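Local coordinates for cupin 2, conserved barrel domain protein (PDB 3ES1) that is of unknown function but folds as a cupin, a small beta barrel of the kind that often houses a metal-dependent or ligand-binding site, at residues Lys90-Arg96 and Thr133-Asn139; Val80-Met86 and Cys145-Leu151. One frame throughout, in Å; residues are numbered along the deposited sequence.

Contact 1 of 2, residues Lys90-Arg96 and Thr133-Asn139; sequences KESPMHR and TNHLWRN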
ATOM      1  N   LYS A  90       3.838 -20.809 -10.833  1.00 21.44           N
ATOM      2  CA  LYS A  90       4.105 -19.761 -11.826  1.00 20.97           C
ATOM      3  C   LYS A  90       5.053 -18.719 -11.294  1.00 21.33           C
ATOM      4  O   LYS A  90       5.205 -18.529 -10.072  1.00 21.16           O
ATOM      5  CB  LYS A  90       2.800 -19.058 -12.248  1.00 20.39           C
ATOM      6  CG  LYS A  90       1.662 -19.964 -12.772  1.00 23.22           C
ATOM      7  CD  LYS A  90       2.065 -20.823 -13.961  1.00 23.78           C
ATOM      8  CE  LYS A  90       0.852 -21.392 -14.691  1.00 27.91           C
ATOM      9  NZ  LYS A  90       1.267 -22.311 -15.760  1.00 30.11           N
ATOM     10  N   GLU A  91       5.675 -18.030 -12.231  1.00 21.22           N
ATOM     11  CA  GLU A  91       6.541 -16.911 -11.888  1.00 22.61           C
ATOM     12  C   GLU A  91       6.409 -15.751 -12.865  1.00 21.61           C
ATOM     13  O   GLU A  91       6.044 -15.920 -14.014  1.00 21.65           O
ATOM     14  CB  GLU A  91       7.987 -17.376 -11.813  1.00 22.72           C
ATOM     15  CG  GLU A  91       8.506 -17.893 -13.115  1.00 22.95           C
ATOM     16  CD  GLU A  91       9.889 -18.452 -12.973  1.00 25.92           C
ATOM     17  OE1 GLU A  91      10.026 -19.508 -12.320  1.00 24.85           O
ATOM     18  OE2 GLU A  91      10.824 -17.817 -13.501  1.00 26.98           O
ATOM     19  N   SER A  92       6.761 -14.579 -12.372  1.00 21.95           N
ATOM     20  CA  SER A  92       6.678 -13.337 -13.155  1.00 22.19           C
ATOM     21  C   SER A  92       7.992 -13.165 -13.929  1.00 22.78           C
ATOM     22  O   SER A  92       8.970 -13.799 -13.578  1.00 21.76           O
ATOM     23  CB  SER A  92       6.374 -12.147 -12.197  1.00 22.67           C
ATOM     24  OG  SER A  92       7.485 -11.877 -11.369  1.00 20.08           O
ATOM     25  N   PRO A  93       7.990 -12.359 -15.023  1.00 23.56           N
ATOM     26  CA  PRO A  93       9.213 -11.951 -15.651  1.00 23.89           C
ATOM     27  C   PRO A  93      10.058 -11.098 -14.736  1.00 23.35           C
ATOM     28  O   PRO A  93       9.567 -10.327 -13.933  1.00 23.68           O
ATOM     29  CB  PRO A  93       8.736 -11.152 -16.883  1.00 25.32           C
ATOM     30  CG  PRO A  93       7.307 -11.322 -16.957  1.00 24.50           C
ATOM     31  CD  PRO A  93       6.851 -11.629 -15.596  1.00 23.99           C
HETATM   32  N   MSE A  94      11.354 -11.319 -14.837  0.50 22.64           N
HETATM   33  CA  MSE A  94      12.346 -10.586 -14.083  0.50 22.41           C
HETATM   34  C   MSE A  94      12.412  -9.194 -14.689  0.50 22.45           C
HETATM   35  O   MSE A  94      12.472  -9.044 -15.914  0.50 20.81           O
HETATM   36  CB  MSE A  94      13.688 -11.318 -14.182  0.50 22.76           C
HETATM   37  CG  MSE A  94      14.883 -10.619 -13.581  0.50 22.62           C
HETATM   38 SE   MSE A  94      15.052 -10.837 -11.657  0.38 21.91          SE
HETATM   39  CE  MSE A  94      14.899 -12.763 -11.524  0.50 24.80           C
ATOM     40  N   HIS A  95      12.346  -8.184 -13.828  0.60 21.92           N
ATOM     41  CA  HIS A  95      12.493  -6.794 -14.260  0.60 22.75           C
ATOM     42  C   HIS A  95      12.719  -5.816 -13.125  0.60 22.22           C
ATOM     43  O   HIS A  95      12.518  -6.119 -11.949  0.60 21.50           O
ATOM     44  CB  HIS A  95      11.305  -6.321 -15.123  0.60 23.58           C
ATOM     45  CG  HIS A  95      10.072  -5.952 -14.345  0.60 27.63           C
ATOM     46  ND1 HIS A  95       9.593  -6.706 -13.296  0.60 33.68           N
ATOM     47  CD2 HIS A  95       9.198  -4.926 -14.495  0.60 30.79           C
ATOM     48  CE1 HIS A  95       8.500  -6.139 -12.810  0.60 32.74           C
ATOM     49  NE2 HIS A  95       8.240  -5.060 -13.520  0.60 32.70           N
ATOM     50  N   ARG A  96      13.123  -4.632 -13.544  1.00 21.22           N
ATOM     51  CA  ARG A  96      13.405  -3.511 -12.646  1.00 21.75           C
ATOM     52  C   ARG A  96      12.583  -2.323 -13.080  1.00 20.62           C
ATOM     53  O   ARG A  96      12.405  -2.111 -14.250  1.00 19.97           O
ATOM     54  CB  ARG A  96      14.880  -3.131 -12.755  1.00 22.77           C
ATOM     55  CG  ARG A  96      15.332  -1.998 -11.905  1.00 21.65           C
ATOM     56  CD  ARG A  96      16.701  -1.541 -12.333  1.00 23.18           C
ATOM     57  NE  ARG A  96      17.669  -2.609 -12.246  1.00 25.80           N
ATOM     58  CZ  ARG A  96      18.439  -3.032 -13.238  1.00 27.33           C
ATOM     59  NH1 ARG A  96      18.387  -2.482 -14.434  1.00 26.56           N
ATOM     60  NH2 ARG A  96      19.281  -4.031 -13.018  1.00 29.29           N
ATOM     61  N   THR A 133      14.823  -2.367  -7.318  1.00 19.79           N
ATOM     62  CA  THR A 133      15.605  -3.574  -7.617  1.00 19.48           C
ATOM     63  C   THR A 133      15.039  -4.514  -8.668  1.00 20.36           C
ATOM     64  O   THR A 133      13.827  -4.818  -8.714  1.00 20.61           O
ATOM     65  CB  THR A 133      15.828  -4.347  -6.315  1.00 19.33           C
ATOM     66  OG1 THR A 133      14.633  -4.328  -5.543  1.00 20.59           O
ATOM     67  CG2 THR A 133      16.963  -3.678  -5.457  1.00 17.90           C
ATOM     68  N   ASN A 134      15.956  -5.015  -9.482  1.00 19.31           N
ATOM     69  CA  ASN A 134      15.676  -6.176 -10.341  1.00 19.79           C
ATOM     70  C   ASN A 134      15.140  -7.351  -9.512  1.00 19.81           C
ATOM     71  O   ASN A 134      15.713  -7.719  -8.475  1.00 18.83           O
ATOM     72  CB  ASN A 134      16.936  -6.587 -11.120  1.00 19.92           C
ATOM     73  CG  ASN A 134      16.615  -7.401 -12.323  1.00 23.31           C
ATOM     74  OD1 ASN A 134      15.576  -7.190 -12.995  1.00 22.47           O
ATOM     75  ND2 ASN A 134      17.505  -8.356 -12.634  1.00 25.09           N
ATOM     76  N   HIS A 135      13.996  -7.867  -9.922  1.00 18.30           N
ATOM     77  CA  HIS A 135      13.319  -8.985  -9.202  1.00 19.02           C
ATOM     78  C   HIS A 135      12.300  -9.756 -10.036  1.00 18.88           C
ATOM     79  O   HIS A 135      11.779  -9.277 -11.055  1.00 18.83           O
ATOM     80  CB  HIS A 135      12.552  -8.435  -7.980  1.00 19.42           C
ATOM     81  CG  HIS A 135      11.392  -7.579  -8.379  1.00 18.98           C
ATOM     82  ND1 HIS A 135      11.564  -6.288  -8.833  1.00 19.36           N
ATOM     83  CD2 HIS A 135      10.084  -7.882  -8.578  1.00 20.14           C
ATOM     84  CE1 HIS A 135      10.386  -5.791  -9.179  1.00 22.64           C
ATOM     85  NE2 HIS A 135       9.479  -6.746  -9.064  1.00 19.01           N
ATOM     86  N   LEU A 136      11.950 -10.935  -9.531  1.00 19.78           N
ATOM     87  CA  LEU A 136      10.744 -11.660  -9.980  1.00 18.52           C
ATOM     88  C   LEU A 136      10.016 -12.229  -8.760  1.00 18.03           C
ATOM     89  O   LEU A 136      10.593 -12.387  -7.671  1.00 16.52           O
ATOM     90  CB  LEU A 136      11.110 -12.794 -10.995  1.00 19.85           C
ATOM     91  CG  LEU A 136      11.936 -14.023 -10.571  1.00 19.94           C
ATOM     92  CD1 LEU A 136      11.087 -15.052  -9.751  1.00 16.92           C
ATOM     93  CD2 LEU A 136      12.534 -14.699 -11.773  1.00 19.93           C
ATOM     94  N   TRP A 137       8.749 -12.522  -8.955  1.00 16.40           N
ATOM     95  CA  TRP A 137       7.914 -13.203  -7.957  1.00 16.44           C
ATOM     96  C   TRP A 137       7.584 -14.627  -8.436  1.00 17.76           C
ATOM     97  O   TRP A 137       7.174 -14.816  -9.572  1.00 16.40           O
ATOM     98  CB  TRP A 137       6.602 -12.449  -7.719  1.00 16.85           C
ATOM     99  CG  TRP A 137       6.773 -11.021  -7.337  1.00 14.81           C
ATOM    100  CD1 TRP A 137       6.729  -9.956  -8.174  1.00 15.50           C
ATOM    101  CD2 TRP A 137       7.111 -10.499  -6.044  1.00 17.29           C
ATOM    102  NE1 TRP A 137       6.979  -8.784  -7.500  1.00 13.99           N
ATOM    103  CE2 TRP A 137       7.231  -9.081  -6.190  1.00 18.69           C
ATOM    104  CE3 TRP A 137       7.335 -11.072  -4.789  1.00 18.82           C
ATOM    105  CZ2 TRP A 137       7.521  -8.247  -5.133  1.00 19.00           C
ATOM    106  CZ3 TRP A 137       7.617 -10.236  -3.739  1.00 15.10           C
ATOM    107  CH2 TRP A 137       7.711  -8.835  -3.915  1.00 16.14           C
ATOM    108  N   ARG A 138       7.767 -15.583  -7.547  1.00 18.31           N
ATOM    109  CA  ARG A 138       7.538 -17.014  -7.833  1.00 18.70           C
ATOM    110  C   ARG A 138       6.697 -17.666  -6.768  1.00 18.85           C
ATOM    111  O   ARG A 138       6.980 -17.557  -5.593  1.00 18.35           O
ATOM    112  CB  ARG A 138       8.871 -17.783  -7.988  1.00 18.81           C
ATOM    113  CG  ARG A 138       8.695 -19.270  -8.378  1.00 18.02           C
ATOM    114  CD  ARG A 138      10.029 -19.984  -8.495  1.00 20.53           C
ATOM    115  NE  ARG A 138      10.825 -19.437  -9.591  1.00 20.10           N
ATOM    116  CZ  ARG A 138      11.926 -18.724  -9.436  1.00 18.99           C
ATOM    117  NH1 ARG A 138      12.396 -18.474  -8.229  1.00 20.45           N
ATOM    118  NH2 ARG A 138      12.567 -18.296 -10.505  1.00 19.26           N
ATOM    119  N   ASN A 139       5.613 -18.302  -7.210  1.00 18.84           N
ATOM    120  CA  ASN A 139       4.742 -19.088  -6.334  1.00 19.22           C
ATOM    121  C   ASN A 139       5.129 -20.536  -6.449  1.00 19.01           C
ATOM    122  O   ASN A 139       4.882 -21.169  -7.471  1.00 17.75           O
ATOM    123  CB  ASN A 139       3.278 -18.915  -6.723  1.00 19.45           C
ATOM    124  CG  ASN A 139       2.313 -19.519  -5.729  1.00 18.12           C
ATOM    125  OD1 ASN A 139       2.660 -20.366  -4.912  1.00 18.60           O
ATOM    126  ND2 ASN A 139       1.076 -19.067  -5.791  1.00 17.96           N
TER
HETATM  127  O   HOH W   1      18.547  -3.936  -9.790  1.00 16.53           O

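Contact 2 of 2, residues Val80-Met86 and Cys145-Leu151; sequences VIRVVDM and CRIAFIL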
ATOM      1  N   VAL A  80       0.656   3.959  -8.274  1.00 19.58           N
ATOM      2  CA  VAL A  80      -0.203   2.829  -8.721  1.00 19.37           C
ATOM      3  C   VAL A  80      -0.480   1.895  -7.542  1.00 18.93           C
ATOM      4  O   VAL A  80       0.433   1.530  -6.792  1.00 19.02           O
ATOM      5  CB  VAL A  80       0.457   1.988  -9.857  1.00 20.05           C
ATOM      6  CG1 VAL A  80      -0.425   0.799 -10.235  1.00 18.64           C
ATOM      7  CG2 VAL A  80       0.689   2.833 -11.119  1.00 18.98           C
ATOM      8  N   ILE A  81      -1.732   1.521  -7.359  1.00 17.93           N
ATOM      9  CA  ILE A  81      -2.037   0.374  -6.479  1.00 17.11           C
ATOM     10  C   ILE A  81      -2.794  -0.651  -7.296  1.00 17.57           C
ATOM     11  O   ILE A  81      -3.798  -0.351  -7.915  1.00 16.77           O
ATOM     12  CB  ILE A  81      -2.785   0.754  -5.137  1.00 16.39           C
ATOM     13  CG1 ILE A  81      -3.080  -0.498  -4.261  1.00 16.89           C
ATOM     14  CG2 ILE A  81      -4.069   1.541  -5.406  1.00 16.97           C
ATOM     15  CD1 ILE A  81      -3.479  -0.180  -2.812  1.00 16.07           C
ATOM     16  N   ARG A  82      -2.252  -1.868  -7.322  1.00 17.39           N
ATOM     17  CA  ARG A  82      -2.921  -2.998  -7.961  1.00 16.85           C
ATOM     18  C   ARG A  82      -2.797  -4.242  -7.110  1.00 17.26           C
ATOM     19  O   ARG A  82      -1.898  -4.354  -6.249  1.00 19.05           O
ATOM     20  CB  ARG A  82      -2.361  -3.214  -9.385  1.00 17.62           C
ATOM     21  CG  ARG A  82      -0.927  -3.626  -9.409  1.00 19.98           C
ATOM     22  CD  ARG A  82      -0.473  -3.938 -10.810  1.00 24.76           C
ATOM     23  NE  ARG A  82       0.968  -4.035 -10.809  1.00 27.18           N
ATOM     24  CZ  ARG A  82       1.782  -3.166 -11.391  1.00 28.61           C
ATOM     25  NH1 ARG A  82       1.307  -2.165 -12.095  1.00 30.12           N
ATOM     26  NH2 ARG A  82       3.083  -3.359 -11.308  1.00 30.79           N
ATOM     27  N   VAL A  83      -3.716  -5.178  -7.359  1.00 16.72           N
ATOM     28  CA  VAL A  83      -3.717  -6.487  -6.752  1.00 16.46           C
ATOM     29  C   VAL A  83      -3.289  -7.550  -7.790  1.00 16.00           C
ATOM     30  O   VAL A  83      -3.829  -7.625  -8.909  1.00 15.69           O
ATOM     31  CB  VAL A  83      -5.110  -6.823  -6.142  1.00 15.99           C
ATOM     32  CG1 VAL A  83      -5.122  -8.250  -5.593  1.00 15.89           C
ATOM     33  CG2 VAL A  83      -5.545  -5.802  -5.099  1.00 17.20           C
ATOM     34  N   VAL A  84      -2.292  -8.326  -7.410  1.00 15.18           N
ATOM     35  CA  VAL A  84      -1.728  -9.408  -8.288  1.00 16.71           C
ATOM     36  C   VAL A  84      -1.843 -10.753  -7.589  1.00 16.47           C
ATOM     37  O   VAL A  84      -1.368 -10.943  -6.459  1.00 17.98           O
ATOM     38  CB  VAL A  84      -0.251  -9.146  -8.751  1.00 16.14           C
ATOM     39  CG1 VAL A  84       0.262 -10.257  -9.677  1.00 16.44           C
ATOM     40  CG2 VAL A  84      -0.161  -7.807  -9.491  1.00 16.73           C
ATOM     41  N   ASP A  85      -2.513 -11.673  -8.272  1.00 16.63           N
ATOM     42  CA  ASP A  85      -2.643 -13.065  -7.792  1.00 16.50           C
ATOM     43  C   ASP A  85      -1.725 -13.923  -8.608  1.00 16.07           C
ATOM     44  O   ASP A  85      -1.971 -14.180  -9.788  1.00 14.42           O
ATOM     45  CB  ASP A  85      -4.059 -13.594  -7.949  1.00 17.06           C
ATOM     46  CG  ASP A  85      -5.094 -12.803  -7.152  1.00 16.31           C
ATOM     47  OD1 ASP A  85      -4.737 -11.976  -6.282  1.00 17.63           O
ATOM     48  OD2 ASP A  85      -6.295 -13.059  -7.371  1.00 16.60           O
HETATM   49  N   MSE A  86      -0.655 -14.355  -7.950  0.50 16.45           N
HETATM   50  CA  MSE A  86       0.350 -15.243  -8.544  0.50 16.09           C
HETATM   51  C   MSE A  86      -0.190 -16.662  -8.443  0.50 17.07           C
HETATM   52  O   MSE A  86      -0.562 -17.129  -7.361  0.50 15.78           O
HETATM   53  CB  MSE A  86       1.705 -15.148  -7.825  0.50 16.36           C
HETATM   54  CG  MSE A  86       2.451 -13.795  -7.912  0.50 15.70           C
HETATM   55 SE   MSE A  86       2.729 -13.137  -9.715  0.38 13.32          SE
HETATM   56  CE  MSE A  86       4.201 -14.189 -10.364  0.50 14.59           C
ATOM     57  N   CYS A 145      -1.352 -16.991  -4.488  1.00 19.43           N
ATOM     58  CA  CYS A 145      -0.883 -15.977  -3.569  1.00 18.43           C
ATOM     59  C   CYS A 145      -1.305 -14.592  -4.055  1.00 18.63           C
ATOM     60  O   CYS A 145      -1.008 -14.202  -5.194  1.00 18.63           O
ATOM     61  CB  CYS A 145       0.652 -16.019  -3.505  1.00 18.56           C
ATOM     62  SG  CYS A 145       1.345 -14.753  -2.437  1.00 17.49           S
ATOM     63  N   ARG A 146      -2.011 -13.879  -3.201  1.00 17.78           N
ATOM     64  CA  ARG A 146      -2.478 -12.516  -3.494  1.00 17.12           C
ATOM     65  C   ARG A 146      -1.595 -11.494  -2.815  1.00 17.20           C
ATOM     66  O   ARG A 146      -1.363 -11.539  -1.614  1.00 16.55           O
ATOM     67  CB  ARG A 146      -3.923 -12.304  -3.058  1.00 15.83           C
ATOM     68  CG  ARG A 146      -4.397 -10.865  -3.274  1.00 15.96           C
ATOM     69  CD  ARG A 146      -5.909 -10.713  -3.149  1.00 17.85           C
ATOM     70  NE  ARG A 146      -6.557 -11.308  -4.310  1.00 16.95           N
ATOM     71  CZ  ARG A 146      -7.873 -11.460  -4.472  1.00 15.63           C
ATOM     72  NH1 ARG A 146      -8.760 -11.059  -3.555  1.00 16.27           N
ATOM     73  NH2 ARG A 146      -8.299 -12.039  -5.574  1.00 13.55           N
ATOM     74  N   ILE A 147      -1.115 -10.555  -3.623  1.00 17.41           N
ATOM     75  CA  ILE A 147      -0.285  -9.464  -3.132  1.00 17.48           C
ATOM     76  C   ILE A 147      -0.847  -8.121  -3.596  1.00 18.21           C
ATOM     77  O   ILE A 147      -1.231  -7.953  -4.732  1.00 15.46           O
ATOM     78  CB  ILE A 147       1.224  -9.590  -3.607  1.00 18.05           C
ATOM     79  CG1 ILE A 147       1.806 -10.977  -3.287  1.00 19.00           C
ATOM     80  CG2 ILE A 147       2.090  -8.501  -2.933  1.00 17.98           C
ATOM     81  CD1 ILE A 147       3.162 -11.299  -3.971  1.00 19.37           C
ATOM     82  N   ALA A 148      -0.944  -7.196  -2.654  1.00 17.93           N
ATOM     83  CA  ALA A 148      -1.278  -5.792  -2.974  1.00 18.31           C
ATOM     84  C   ALA A 148       0.023  -5.042  -3.149  1.00 17.60           C
ATOM     85  O   ALA A 148       0.898  -5.040  -2.239  1.00 17.82           O
ATOM     86  CB  ALA A 148      -2.106  -5.144  -1.814  1.00 18.02           C
ATOM     87  N   PHE A 149       0.142  -4.390  -4.297  1.00 16.72           N
ATOM     88  CA  PHE A 149       1.323  -3.616  -4.632  1.00 17.29           C
ATOM     89  C   PHE A 149       1.004  -2.144  -4.810  1.00 17.69           C
ATOM     90  O   PHE A 149       0.117  -1.753  -5.580  1.00 18.46           O
ATOM     91  CB  PHE A 149       1.954  -4.093  -5.948  1.00 17.62           C
ATOM     92  CG  PHE A 149       2.646  -5.403  -5.865  1.00 18.31           C
ATOM     93  CD1 PHE A 149       3.828  -5.537  -5.164  1.00 17.80           C
ATOM     94  CD2 PHE A 149       2.134  -6.502  -6.511  1.00 18.32           C
ATOM     95  CE1 PHE A 149       4.482  -6.770  -5.095  1.00 18.89           C
ATOM     96  CE2 PHE A 149       2.806  -7.747  -6.468  1.00 20.48           C
ATOM     97  CZ  PHE A 149       3.962  -7.881  -5.764  1.00 19.37           C
ATOM     98  N   ILE A 150       1.798  -1.335  -4.124  1.00 17.37           N
ATOM     99  CA  ILE A 150       1.799   0.107  -4.291  1.00 16.97           C
ATOM    100  C   ILE A 150       3.142   0.589  -4.851  1.00 17.75           C
ATOM    101  O   ILE A 150       4.178   0.456  -4.221  1.00 18.11           O
ATOM    102  CB  ILE A 150       1.497   0.845  -2.969  1.00 15.48           C
ATOM    103  CG1 ILE A 150       0.142   0.423  -2.364  1.00 15.29           C
ATOM    104  CG2 ILE A 150       1.476   2.387  -3.187  1.00 15.75           C
ATOM    105  CD1 ILE A 150       0.115  -0.910  -1.575  1.00 15.64           C
ATOM    106  N   LEU A 151       3.098   1.183  -6.035  1.00 17.82           N
ATOM    107  CA  LEU A 151       4.308   1.592  -6.716  1.00 17.78           C
ATOM    108  C   LEU A 151       4.362   3.104  -6.773  1.00 18.62           C
ATOM    109  O   LEU A 151       3.450   3.752  -7.240  1.00 18.96           O
ATOM    110  CB  LEU A 151       4.412   0.958  -8.142  1.00 17.39           C
ATOM    111  CG  LEU A 151       4.332  -0.589  -8.230  1.00 18.35           C
ATOM    112  CD1 LEU A 151       2.870  -1.110  -8.369  1.00 16.71           C
ATOM    113  CD2 LEU A 151       5.196  -1.145  -9.380  1.00 18.57           C
TER

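Contact 1 of 2, residues Lys90-Arg96 and Thr133-Asn139
The irregular loop 90-96 runs antiparallel to 133-139, joined mostly by backbone bonds, with one side chain, S92, standing in for a carbonyl. Its p rotamer brings OG to 2.8 Å from W137 N, so a small hydroxyl is the acceptor, while S92 N donates to W137 O at 2.8 Å. At one end N139 N reaches K90 O (2.9 Å). At the other, H95 and H135 form a hydrogen-bonded pair, H95 N to H135 O at 3.0 Å and H135 N to H95 O at 3.1 Å. Both histidines take chi1 p, which brings their rings together obliquely, centroids 5.2 Å apart; the H135 ring is oriented by ND1 donating to T133 O (2.7 Å). In sequence they correspond to the first histidine of cupin motif 1 and the histidine of motif 2, where many relatives bind a metal; whether this protein does is not established. E91 points toward 133-139, and its p, t rotamer carries OE1 to NE of R138 (2.8 Å) in a salt bridge; R138, extended through chi1 and chi2 and bent at chi3, also pairs with E111 and E113. Apolar L136 points toward the loop, its CB 3.5 Å from S92 O. Strand 136-138 pairs with strand 110-113 through L136 and R138, leaving 90-96 along its other edge, while the large, flat W137 ring packs on strands 79-86, 110-113 and 127-130.

Contact 2 of 2, residues Val80-Met86 and Cys145-Leu151
A two-pronged salt bridge joins D85 to R146: NE of R146 lies 2.8 Å from OD1 of D85, and NH2 of R146 lies 2.9 Å from OD2. The short acid and the long, branched base suit a non-hydrogen-bonded pair, and since both are buried their charges need partners; S9 and T37 also bond D85, and P12 O accepts from R146. Four hydrogen-bonded pairs, V80-L151, R82-F149, V84-I147 and M86-C145, hold the antiparallel backbones together, with V84 N to I147 O at 2.9 Å nearly straight. On their face, CG2 of the beta-branched V84 meets the edge of the F149 ring at CD2 (4.0 Å); CD1 of L151 lies over one face of the R82 guanidinium, and NH2 of R82 is 3.6 Å from CD2 of L151. F149 also meets W137. The opposite face, which carries D85 and R146, is otherwise apolar: CD1 of I81 touches CG1 of I150 at 3.7 Å, and I81, V83 and I150 meet the second subunit, I150 on its own counterpart. Antiparallel strands adjacent in the sheet but with 58 residues between them are characteristic of the cupin jelly roll.

Overall arrangement
The centres of the two contacts lie 13 Å apart within one cupin domain. Along the chain come 80-86, then 90-96, then 133-139 and finally 145-151, so the outer pair (contact 2) brackets the inner one (contact 1), as expected of a barrel wound from a folded-over hairpin. Contact 2 lies in the middle of the large seven-stranded sheet; contact 1 includes the edge strand 136-138 of the small sheet, along which 90-96 runs. They touch directly: N139 ND2 probably bonds M86 O, M86 packs beside S92 and W137, and the W137 and F149 rings meet. The two sheets thus close around a shared interior.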